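Fervidolysin (PDB 1R6V) degrades keratin into peptides as a subtilisin-like serine protease, allowing its bacterium to grow on native feathers. Local coordinates at residues T568-Q573 against Q610-A615. The protein carries 1 engineered substitution. Sequence-based numbering, arbitrary orientation.
Sequences TLKDPQ and QTLLPA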
loop_
_atom_site.group_PDB
_atom_site.type_symbol
_atom_site.label_atom_id
_atom_site.label_comp_id
_atom_site.label_asym_id
_atom_site.label_seq_id
_atom_site.Cartn_x
_atom_site.Cartn_y
_atom_site.Cartn_z
ATOM N N THR A 568 -51.729 -13.479 15.903
ATOM C CA THR A 568 -52.467 -14.093 14.804
ATOM C C THR A 568 -51.626 -15.133 14.072
ATOM O O THR A 568 -52.127 -15.839 13.198
ATOM C CB THR A 568 -52.914 -13.050 13.766
ATOM O OG1 THR A 568 -51.763 -12.375 13.243
ATOM C CG2 THR A 568 -53.856 -12.034 14.397
ATOM N N LEU A 569 -50.345 -15.211 14.415
ATOM C CA LEU A 569 -49.451 -16.171 13.783
ATOM C C LEU A 569 -49.329 -17.416 14.641
ATOM O O LEU A 569 -49.487 -17.358 15.862
ATOM C CB LEU A 569 -48.060 -15.556 13.566
ATOM C CG LEU A 569 -47.978 -14.406 12.557
ATOM C CD1 LEU A 569 -46.530 -13.972 12.374
ATOM C CD2 LEU A 569 -48.558 -14.853 11.230
ATOM N N LYS A 570 -49.044 -18.539 13.992
ATOM C CA LYS A 570 -48.900 -19.817 14.670
ATOM C C LYS A 570 -47.449 -20.014 15.092
ATOM O O LYS A 570 -46.555 -20.096 14.247
ATOM C CB LYS A 570 -49.322 -20.956 13.734
ATOM C CG LYS A 570 -50.075 -22.085 14.416
ATOM C CD LYS A 570 -49.269 -22.723 15.530
ATOM C CE LYS A 570 -50.145 -23.652 16.362
ATOM N NZ LYS A 570 -49.387 -24.284 17.479
ATOM N N ASP A 571 -47.234 -20.089 16.402
ATOM C CA ASP A 571 -45.915 -20.282 16.993
ATOM C C ASP A 571 -44.833 -19.419 16.358
ATOM O O ASP A 571 -43.889 -19.931 15.759
ATOM C CB ASP A 571 -45.497 -21.754 16.906
ATOM C CG ASP A 571 -46.488 -22.682 17.578
ATOM O OD1 ASP A 571 -46.982 -22.332 18.671
ATOM O OD2 ASP A 571 -46.762 -23.764 17.015
ATOM N N PRO A 572 -44.961 -18.092 16.473
ATOM C CA PRO A 572 -43.945 -17.216 15.885
ATOM C C PRO A 572 -42.626 -17.305 16.659
ATOM O O PRO A 572 -42.608 -17.349 17.891
ATOM C CB PRO A 572 -44.588 -15.832 15.989
ATOM C CG PRO A 572 -45.386 -15.941 17.262
ATOM C CD PRO A 572 -46.032 -17.307 17.119
ATOM N N GLN A 573 -41.516 -17.348 15.934
ATOM C CA GLN A 573 -40.228 -17.407 16.594
ATOM C C GLN A 573 -39.255 -16.412 15.992
ATOM O O GLN A 573 -39.280 -16.148 14.790
ATOM C CB GLN A 573 -39.617 -18.808 16.499
ATOM C CG GLN A 573 -40.436 -19.907 17.134
ATOM C CD GLN A 573 -39.665 -21.202 17.228
ATOM O OE1 GLN A 573 -38.735 -21.321 18.032
ATOM N NE2 GLN A 573 -40.032 -22.180 16.398
ATOM N N GLN A 610 -40.054 -16.656 11.845
ATOM C CA GLN A 610 -40.662 -17.800 11.179
ATOM C C GLN A 610 -41.932 -18.177 11.939
ATOM O O GLN A 610 -42.049 -17.931 13.137
ATOM C CB GLN A 610 -39.708 -18.998 11.147
ATOM C CG GLN A 610 -39.277 -19.517 12.509
ATOM C CD GLN A 610 -38.515 -20.839 12.417
ATOM O OE1 GLN A 610 -39.052 -21.911 12.724
ATOM N NE2 GLN A 610 -37.262 -20.763 11.979
ATOM N N THR A 611 -42.878 -18.764 11.220
ATOM C CA THR A 611 -44.145 -19.204 11.800
ATOM C C THR A 611 -44.430 -20.594 11.232
ATOM O O THR A 611 -44.052 -20.884 10.100
ATOM C CB THR A 611 -45.288 -18.244 11.420
ATOM O OG1 THR A 611 -46.535 -18.769 11.895
ATOM C CG2 THR A 611 -45.353 -18.075 9.917
ATOM N N LEU A 612 -45.098 -21.443 12.014
ATOM C CA LEU A 612 -45.408 -22.808 11.588
ATOM C C LEU A 612 -46.365 -22.831 10.396
ATOM O O LEU A 612 -46.210 -23.638 9.479
ATOM C CB LEU A 612 -46.010 -23.603 12.756
ATOM C CG LEU A 612 -46.071 -25.132 12.615
ATOM C CD1 LEU A 612 -44.655 -25.693 12.539
ATOM C CD2 LEU A 612 -46.806 -25.737 13.808
ATOM N N LEU A 613 -47.351 -21.940 10.415
ATOM C CA LEU A 613 -48.330 -21.857 9.336
ATOM C C LEU A 613 -48.176 -20.552 8.564
ATOM O O LEU A 613 -47.823 -19.523 9.131
ATOM C CB LEU A 613 -49.747 -21.962 9.904
ATOM C CG LEU A 613 -50.065 -23.251 10.674
ATOM C CD1 LEU A 613 -51.448 -23.149 11.295
ATOM C CD2 LEU A 613 -49.987 -24.449 9.729
ATOM N N PRO A 614 -48.438 -20.581 7.250
ATOM C CA PRO A 614 -48.326 -19.401 6.391
ATOM C C PRO A 614 -49.230 -18.256 6.820
ATOM O O PRO A 614 -50.344 -18.475 7.290
ATOM C CB PRO A 614 -48.691 -19.941 5.013
ATOM C CG PRO A 614 -49.641 -21.049 5.329
ATOM C CD PRO A 614 -48.967 -21.728 6.490
ATOM N N ALA A 615 -48.742 -17.032 6.657
ATOM C CA ALA A 615 -49.512 -15.857 7.033
ATOM C C ALA A 615 -50.723 -15.695 6.123
ATOM O O ALA A 615 -50.623 -15.812 4.900
ATOM C CB ALA A 615 -48.636 -14.615 6.965
HETATM O O HOH W 1 -49.146 -18.259 11.155
#
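In the second beta-sandwich domain, the antiparallel pair of strands 573-577 and 604-610 ends at the hydrogen-bonded pair Gln573-Gln610, beyond which the loop before the first strand and the loop after the second remain joined. The strand pair is closed by two backbone bonds, Gln573 N to Gln610 O (2.9 Å) and Gln610 N to Gln573 O (3.1 Å), while Pro572 adds a CA-H...O contact to Gln610 O. Farther along, the carbonyl of Lys570 is gripped twice: Thr611 OG1 donates to Lys570 O at 2.7 Å and Leu612 N at 3.0 Å, arriving from opposite faces of the carbonyl plane. Thr611 holds OG1 anti to its backbone N (chi1 175°), which places the hydroxyl at this carbonyl. An alanine here would probably leave Lys570 O with one of these two donors and the 568-573 loop less firmly fixed. A water bridges Lys570 N and Leu613 O. Outside, Lys570 CG packs on Leu613 CD1 (3.6 Å); the lysine chain then bends at chi2 (-59°), and NZ forms a salt bridge with Asp571 OD2 (2.7 Å). Leu569 CD2 lies a loose 4.3 Å from Ala615 CB, both residues touching Leu638 of strand 630-638. Backbone pairing thus runs past the strand ends into connecting loops at one end of an antiparallel sandwich sheet.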